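PDB 3IN6: FMN-binding protein from Syntrophomonas wolfei subsp. wolfei, which binds flavin mononucleotide in pockets shared between the two subunits of its dimer, while the reaction it supports, if any, remains unestablished. Local coordinates for residues I61-G66 against D113-R118; I96-E101 against V138-V143. All blocks are in the same frame, centred on the assembly; numbering follows the deposited sequence.

Interaction 1. Residues I61-G66 against D113-R118. With FMN (flavin mononucleotide), chain C.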
loop_
_atom_site.group_PDB
_atom_site.type_symbol
_atom_site.label_atom_id
_atom_site.label_comp_id
_atom_site.label_asym_id
_atom_site.label_seq_id
_atom_site.Cartn_x
_atom_site.Cartn_y
_atom_site.Cartn_z
ATOM N N ILE A 61 13.926 9.227 5.212
ATOM C CA ILE A 61 13.426 10.022 6.326
ATOM C C ILE A 61 12.052 10.524 5.928
ATOM O O ILE A 61 11.746 10.749 4.753
ATOM C CB ILE A 61 14.357 11.166 6.804
ATOM C CG1 ILE A 61 14.650 12.182 5.697
ATOM C CG2 ILE A 61 15.671 10.606 7.346
ATOM C CD1 ILE A 61 15.224 13.492 6.249
ATOM N N CYS A 62 11.236 10.719 6.940
ATOM C CA CYS A 62 9.851 11.004 6.738
ATOM C C CYS A 62 9.315 11.873 7.872
ATOM O O CYS A 62 9.642 11.640 9.054
ATOM C CB CYS A 62 9.214 9.617 6.728
ATOM S SG CYS A 62 7.521 9.475 7.029
ATOM N N ALA A 63 8.517 12.876 7.511
ATOM C CA ALA A 63 7.896 13.754 8.489
ATOM C C ALA A 63 6.663 13.068 9.049
ATOM O O ALA A 63 5.813 12.610 8.290
ATOM C CB ALA A 63 7.495 15.062 7.853
ATOM N N ARG A 64 6.563 12.975 10.365
ATOM C CA ARG A 64 5.365 12.422 10.956
ATOM C C ARG A 64 4.556 13.545 11.622
ATOM O O ARG A 64 4.958 14.106 12.656
ATOM C CB ARG A 64 5.702 11.294 11.920
ATOM C CG ARG A 64 4.477 10.517 12.386
ATOM C CD ARG A 64 4.001 11.057 13.694
ATOM N NE ARG A 64 2.639 10.681 14.054
ATOM C CZ ARG A 64 2.192 10.680 15.304
ATOM N NH1 ARG A 64 3.006 10.998 16.302
ATOM N NH2 ARG A 64 0.939 10.338 15.566
ATOM N N PHE A 65 3.440 13.897 10.979
ATOM C CA PHE A 65 2.523 14.916 11.482
ATOM C C PHE A 65 1.099 14.370 11.689
ATOM O O PHE A 65 0.394 14.841 12.577
ATOM C CB PHE A 65 2.547 16.185 10.618
ATOM C CG PHE A 65 2.234 15.964 9.162
ATOM C CD1 PHE A 65 3.246 15.640 8.257
ATOM C CD2 PHE A 65 0.937 16.144 8.676
ATOM C CE1 PHE A 65 2.959 15.464 6.892
ATOM C CE2 PHE A 65 0.640 15.968 7.315
ATOM C CZ PHE A 65 1.652 15.626 6.426
ATOM N N GLY A 66 0.678 13.397 10.875
ATOM C CA GLY A 66 -0.608 12.719 11.055
ATOM C C GLY A 66 -0.251 11.265 11.278
ATOM O O GLY A 66 0.509 10.935 12.211
ATOM N N ASP A 113 15.976 18.413 11.178
ATOM C CA ASP A 113 16.158 19.697 10.515
ATOM C C ASP A 113 15.939 19.567 9.008
ATOM O O ASP A 113 15.273 20.386 8.386
ATOM C CB ASP A 113 17.562 20.251 10.796
ATOM C CG ASP A 113 17.759 20.685 12.255
ATOM O OD1 ASP A 113 16.772 20.780 13.029
ATOM O OD2 ASP A 113 18.926 20.954 12.621
ATOM N N ARG A 114 16.507 18.524 8.426
ATOM C CA ARG A 114 16.375 18.270 6.996
ATOM C C ARG A 114 14.906 18.096 6.587
ATOM O O ARG A 114 14.427 18.786 5.696
ATOM C CB ARG A 114 17.172 17.016 6.641
ATOM C CG ARG A 114 17.229 16.669 5.172
ATOM C CD ARG A 114 17.940 17.736 4.364
ATOM N NE ARG A 114 18.089 17.312 2.979
ATOM C CZ ARG A 114 18.666 18.033 2.023
ATOM N NH1 ARG A 114 19.181 19.232 2.286
ATOM N NH2 ARG A 114 18.738 17.543 0.795
ATOM N N ILE A 115 14.188 17.190 7.252
ATOM C CA ILE A 115 12.791 16.938 6.893
ATOM C C ILE A 115 11.886 18.142 7.199
ATOM O O ILE A 115 10.840 18.302 6.571
ATOM C CB ILE A 115 12.225 15.671 7.590
ATOM C CG1 ILE A 115 11.038 15.100 6.807
ATOM C CG2 ILE A 115 11.826 15.964 9.041
ATOM C CD1 ILE A 115 11.378 14.579 5.416
ATOM N N LYS A 116 12.284 18.975 8.165
ATOM C CA LYS A 116 11.511 20.162 8.528
ATOM C C LYS A 116 11.512 21.142 7.358
ATOM O O LYS A 116 10.454 21.651 6.959
ATOM C CB LYS A 116 12.086 20.832 9.789
ATOM C CG LYS A 116 11.335 22.079 10.247
ATOM N N LYS A 117 12.707 21.396 6.820
ATOM C CA LYS A 117 12.881 22.276 5.666
ATOM C C LYS A 117 11.954 21.839 4.533
ATOM O O LYS A 117 11.239 22.653 3.959
ATOM C CB LYS A 117 14.333 22.261 5.190
ATOM C CG LYS A 117 15.329 22.795 6.208
ATOM N N ARG A 118 11.956 20.545 4.233
ATOM C CA ARG A 118 11.098 20.005 3.185
ATOM C C ARG A 118 9.619 20.263 3.488
ATOM O O ARG A 118 8.902 20.800 2.641
ATOM C CB ARG A 118 11.360 18.504 2.991
ATOM C CG ARG A 118 10.486 17.836 1.935
ATOM C CD ARG A 118 10.888 16.396 1.702
ATOM N NE ARG A 118 12.190 16.273 1.051
ATOM C CZ ARG A 118 12.396 16.233 -0.265
ATOM N NH1 ARG A 118 11.390 16.304 -1.129
ATOM N NH2 ARG A 118 13.631 16.117 -0.729
HETATM N N1 FMN C . 0.951 12.189 7.035
HETATM C C2 FMN C . 2.220 12.125 7.581
HETATM O O2 FMN C . 2.366 11.933 8.793
HETATM N N3 FMN C . 3.332 12.280 6.760
HETATM C C4 FMN C . 3.184 12.507 5.399
HETATM O O4 FMN C . 4.201 12.646 4.697
HETATM C C4A FMN C . 1.894 12.588 4.852
HETATM N N5 FMN C . 1.704 12.824 3.493
HETATM C C5A FMN C . 0.430 12.897 2.940
HETATM C C6 FMN C . 0.284 13.124 1.564
HETATM C C7 FMN C . -0.991 13.206 1.000
HETATM C C7M FMN C . -1.122 13.453 -0.473
HETATM C C8 FMN C . -2.130 13.046 1.802
HETATM C C8M FMN C . -3.514 13.116 1.210
HETATM C C9 FMN C . -1.981 12.809 3.176
HETATM C C9A FMN C . -0.696 12.738 3.760
HETATM N N10 FMN C . -0.513 12.496 5.130
HETATM C C10 FMN C . 0.772 12.429 5.675
HETATM C "C1'" FMN C . -1.699 12.334 6.056
HETATM C "C2'" FMN C . -2.021 10.873 6.369
HETATM O "O2'" FMN C . -2.196 10.135 5.178
HETATM C "C3'" FMN C . -3.273 10.821 7.255
HETATM O "O3'" FMN C . -2.932 11.312 8.537
HETATM C "C4'" FMN C . -3.893 9.425 7.372
HETATM O "O4'" FMN C . -5.165 9.518 7.975
HETATM C "C5'" FMN C . -3.046 8.480 8.208
HETATM O "O5'" FMN C . -3.636 7.204 8.209
HETATM P P FMN C . -3.452 6.173 9.443
HETATM O O1P FMN C . -4.208 6.638 10.657
HETATM O O2P FMN C . -1.993 6.001 9.835
HETATM O O3P FMN C . -4.081 4.914 8.946
#
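Ile115, on helix 113-118, lays its CG1 branch over Ala63 of strand 61-64. Ile115 CG1 is 3.4 Å from Ala63 N, and Ala63 CB follows at 3.7 Å from the same carbon. With CG1 held anti to the backbone N (chi1 -157°), the branch projects onto the strand backbone. Ile61 approaches from the other direction: its CG1 sits between its own backbone N and carbonyl carbon (chi1 60°), its CD1 ends 3.9 Å from Ile115 CB, and the two side chains pass each other pointing in opposite directions. Ile61 CD1 also meets Arg114 CG, the two side chains crossing at about a right angle. Arg114 then bends away, and its NE forms a salt bridge with Glu53 on the neighbouring strand 52-55. Helix and strand axes cross at -64° and approach to 8.2 Å, a helix packed by hydrophobic contact on an antiparallel sheet; that sheet, with FMN bound where two subunits meet, is consistent with the FMN-binding split-barrel fold. Beyond Ala63 the strand runs into the flavin site. Ala63 O accepts from FMN N3 at 2.9 Å, while Phe65 N and Gly66 N both donate to FMN O2. The Phe65 ring is laid over the pyrimidine end of the flavin, with FMN C2 3.5 Å above its plane toward the rim. Arg64 NE reaches along the segment to Gly66 O, a 2.8 Å hydrogen bond, and Arg64 NH2 forms a salt bridge with Asp68.

Interaction 2. Residues I96-E101 against V138-V143. With FMN (flavin mononucleotide), chain E.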
loop_
_atom_site.group_PDB
_atom_site.type_symbol
_atom_site.label_atom_id
_atom_site.label_comp_id
_atom_site.label_asym_id
_atom_site.label_seq_id
_atom_site.Cartn_x
_atom_site.Cartn_y
_atom_site.Cartn_z
ATOM N N ILE A 96 7.759 2.095 -7.792
ATOM C CA ILE A 96 8.809 1.355 -7.089
ATOM C C ILE A 96 8.273 0.915 -5.744
ATOM O O ILE A 96 7.295 1.498 -5.231
ATOM C CB ILE A 96 10.039 2.275 -6.862
ATOM C CG1 ILE A 96 11.305 1.495 -6.452
ATOM C CG2 ILE A 96 9.692 3.398 -5.832
ATOM C CD1 ILE A 96 11.933 0.626 -7.557
ATOM N N ARG A 97 8.901 -0.115 -5.178
ATOM C CA ARG A 97 8.584 -0.577 -3.842
ATOM C C ARG A 97 9.858 -0.543 -3.055
ATOM O O ARG A 97 10.856 -1.143 -3.468
ATOM C CB ARG A 97 8.028 -1.987 -3.839
ATOM C CG ARG A 97 6.612 -2.082 -4.312
ATOM C CD ARG A 97 6.117 -3.525 -4.325
ATOM N NE ARG A 97 6.848 -4.383 -5.251
ATOM C CZ ARG A 97 6.576 -5.673 -5.448
ATOM N NH1 ARG A 97 5.585 -6.272 -4.795
ATOM N NH2 ARG A 97 7.298 -6.376 -6.307
ATOM N N VAL A 98 9.835 0.172 -1.930
ATOM C CA VAL A 98 10.989 0.260 -1.066
ATOM C C VAL A 98 10.639 -0.287 0.322
ATOM O O VAL A 98 9.842 0.315 1.053
ATOM C CB VAL A 98 11.469 1.715 -0.930
ATOM C CG1 VAL A 98 12.745 1.762 -0.154
ATOM C CG2 VAL A 98 11.650 2.399 -2.318
ATOM N N TYR A 99 11.270 -1.405 0.693
ATOM C CA TYR A 99 11.051 -2.068 1.977
ATOM C C TYR A 99 11.981 -1.532 3.035
ATOM O O TYR A 99 13.194 -1.449 2.828
ATOM C CB TYR A 99 11.240 -3.577 1.834
ATOM C CG TYR A 99 10.292 -4.188 0.841
ATOM C CD1 TYR A 99 10.535 -4.099 -0.515
ATOM C CD2 TYR A 99 9.164 -4.876 1.254
ATOM C CE1 TYR A 99 9.703 -4.654 -1.425
ATOM C CE2 TYR A 99 8.299 -5.423 0.331
ATOM C CZ TYR A 99 8.584 -5.323 -1.003
ATOM O OH TYR A 99 7.747 -5.860 -1.946
ATOM N N VAL A 100 11.418 -1.242 4.208
ATOM C CA VAL A 100 12.143 -0.545 5.234
ATOM C C VAL A 100 11.970 -1.101 6.657
ATOM O O VAL A 100 11.064 -1.864 6.952
ATOM C CB VAL A 100 11.681 0.934 5.275
ATOM C CG1 VAL A 100 12.013 1.685 3.958
ATOM C CG2 VAL A 100 10.161 1.014 5.573
ATOM N N GLU A 101 12.856 -0.659 7.525
ATOM C CA GLU A 101 12.770 -0.939 8.955
ATOM C C GLU A 101 13.043 0.362 9.689
ATOM O O GLU A 101 13.978 1.070 9.342
ATOM C CB GLU A 101 13.777 -1.987 9.384
ATOM C CG GLU A 101 13.502 -3.334 8.790
ATOM C CD GLU A 101 14.463 -4.413 9.300
ATOM O OE1 GLU A 101 15.426 -4.077 10.035
ATOM O OE2 GLU A 101 14.240 -5.596 8.952
ATOM N N VAL A 138 15.899 -1.828 3.300
ATOM C CA VAL A 138 16.224 -3.247 3.402
ATOM C C VAL A 138 16.189 -3.985 2.055
ATOM O O VAL A 138 16.911 -4.970 1.860
ATOM C CB VAL A 138 15.278 -3.879 4.454
ATOM C CG1 VAL A 138 14.985 -5.323 4.169
ATOM C CG2 VAL A 138 15.871 -3.679 5.863
ATOM N N LYS A 139 15.353 -3.512 1.134
ATOM C CA LYS A 139 15.202 -4.121 -0.181
ATOM C C LYS A 139 14.403 -3.158 -1.062
ATOM O O LYS A 139 13.561 -2.393 -0.545
ATOM C CB LYS A 139 14.459 -5.457 -0.043
ATOM C CG LYS A 139 14.209 -6.217 -1.344
ATOM C CD LYS A 139 13.484 -7.543 -1.102
ATOM C CE LYS A 139 12.052 -7.346 -0.577
ATOM N NZ LYS A 139 11.345 -8.631 -0.236
ATOM N N ILE A 140 14.665 -3.184 -2.370
ATOM C CA ILE A 140 13.939 -2.363 -3.354
ATOM C C ILE A 140 13.487 -3.273 -4.499
ATOM O O ILE A 140 14.301 -3.967 -5.093
ATOM C CB ILE A 140 14.804 -1.242 -3.936
ATOM C CG1 ILE A 140 15.277 -0.302 -2.825
ATOM C CG2 ILE A 140 14.026 -0.455 -5.057
ATOM C CD1 ILE A 140 16.206 0.853 -3.309
ATOM N N LEU A 141 12.194 -3.306 -4.805
ATOM C CA LEU A 141 11.734 -4.152 -5.887
ATOM C C LEU A 141 10.961 -3.311 -6.875
ATOM O O LEU A 141 10.443 -2.260 -6.521
ATOM C CB LEU A 141 10.870 -5.312 -5.379
ATOM C CG LEU A 141 11.567 -6.412 -4.552
ATOM C CD1 LEU A 141 10.524 -7.359 -3.947
ATOM C CD2 LEU A 141 12.631 -7.192 -5.391
ATOM N N PRO A 142 10.901 -3.759 -8.134
ATOM C CA PRO A 142 10.075 -3.049 -9.116
ATOM C C PRO A 142 8.607 -3.239 -8.721
ATOM O O PRO A 142 8.310 -4.090 -7.885
ATOM C CB PRO A 142 10.351 -3.797 -10.426
ATOM C CG PRO A 142 11.552 -4.619 -10.183
ATOM C CD PRO A 142 11.595 -4.912 -8.723
ATOM N N VAL A 143 7.710 -2.474 -9.326
ATOM C CA VAL A 143 6.274 -2.562 -9.039
ATOM C C VAL A 143 5.698 -3.967 -9.155
ATOM O O VAL A 143 5.061 -4.438 -8.219
ATOM C CB VAL A 143 5.460 -1.563 -9.904
ATOM C CG1 VAL A 143 4.019 -2.006 -10.049
ATOM C CG2 VAL A 143 5.548 -0.185 -9.276
HETATM N N1 FMN E . -1.642 -10.047 -9.985
HETATM C C2 FMN E . -2.645 -10.834 -9.478
HETATM O O2 FMN E . -2.362 -11.939 -9.004
HETATM N N3 FMN E . -3.955 -10.371 -9.494
HETATM C C4 FMN E . -4.255 -9.125 -10.028
HETATM O O4 FMN E . -5.418 -8.720 -10.053
HETATM C C4A FMN E . -3.238 -8.336 -10.545
HETATM N N5 FMN E . -3.527 -7.093 -11.081
HETATM C C5A FMN E . -2.510 -6.316 -11.596
HETATM C C6 FMN E . -2.835 -5.070 -12.129
HETATM C C7 FMN E . -1.841 -4.255 -12.654
HETATM C C7M FMN E . -2.217 -2.915 -13.223
HETATM C C8 FMN E . -0.514 -4.685 -12.639
HETATM C C8M FMN E . 0.568 -3.804 -13.198
HETATM C C9 FMN E . -0.185 -5.928 -12.095
HETATM C C9A FMN E . -1.184 -6.764 -11.571
HETATM N N10 FMN E . -0.892 -8.021 -11.017
HETATM C C10 FMN E . -1.921 -8.803 -10.521
HETATM C "C1'" FMN E . 0.510 -8.587 -10.977
HETATM C "C2'" FMN E . 1.179 -8.469 -9.606
HETATM O "O2'" FMN E . 1.180 -7.131 -9.182
HETATM C "C3'" FMN E . 2.606 -9.023 -9.691
HETATM O "O3'" FMN E . 2.511 -10.431 -9.833
HETATM C "C4'" FMN E . 3.475 -8.632 -8.485
HETATM O "O4'" FMN E . 4.846 -8.857 -8.738
HETATM C "C5'" FMN E . 3.107 -9.438 -7.258
HETATM O "O5'" FMN E . 3.872 -9.008 -6.168
HETATM P P FMN E . 4.297 -10.014 -4.982
HETATM O O1P FMN E . 3.054 -10.546 -4.310
HETATM O O2P FMN E . 5.113 -9.221 -3.989
HETATM O O3P FMN E . 5.147 -11.160 -5.515
#
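Arg97 grips Pro142 side-on: NE and NH2 both donate to Pro142 O, each at 3.0 Å from that oxygen. The NH2 bond runs nearly along the C=O axis, whereas NE comes in tilted from the carbonyl plane. A bend at chi3 (-63°) places NE for this grip. NH1 points instead to the cofactor, donating to FMN O2P at 3.1 Å, and also bonds Ile46 O of the second subunit. Val143 O stands 3.3 Å above the centre of the guanidinium plane, and Tyr99 OH lies over the opposite face, toward its rim. Tyr99 OH is itself hydrogen-bonded to Asn45 OD1 of the second subunit. Lys139 runs beside Tyr99 in the same direction and turns its end over the ring: Lys139 NZ is 4.3 Å from the Tyr99 ring centroid, only 7° off the normal, a cation-pi contact. Leu141 CD1 touches the same ring at CE1.

Behind these side chains the strands pair antiparallel (171°). Arg97 and Leu141 form a hydrogen-bonded pair, and Val138 and Lys139 both face Tyr99 in a classic beta bulge, the Lys139 N bond to Tyr99 O being weak. On the face of the sheet that carries Val98 and Ile140, Ile96 CD1 presses on Ile140 CG2 at 3.4 Å, tighter than usual van der Waals contact, with helix 2-28 packed against both isoleucines. An alanine in place of Arg97 would probably leave the FMN phosphate without this positive mate and Pro142 O without its two side-chain donors. Held by a carbonyl at one edge and flanked on both faces by oxygens, the guanidinium is likely to be restricted in rotation, its positive charge offset by the phosphate and these oxygens, with NH1 presented to O2P.

In the fold
The two contacts share one antiparallel sheet, in which strand 131-141 lies between strands 59-64 and 92-106, yet within a subunit they do not touch: their centres are 20 Å apart and their nearest atoms about 8 Å. They meet through the cofactor, across the dimer. The 61-66 segment of interaction 1 gives backbone groups (Ala63 O, Phe65 N and Gly66 N) to the pyrimidine edge of the FMN of chain C, whose other hydrogen-bond partners include Arg97 of the second subunit. Interaction 2 offers its own Arg97 to the phosphate of the FMN of chain E, whose partners include Ala63 and Gly66 of the second subunit. Each flavin is thus held in part by the 61-66 segment of one chain and Arg97 of the other.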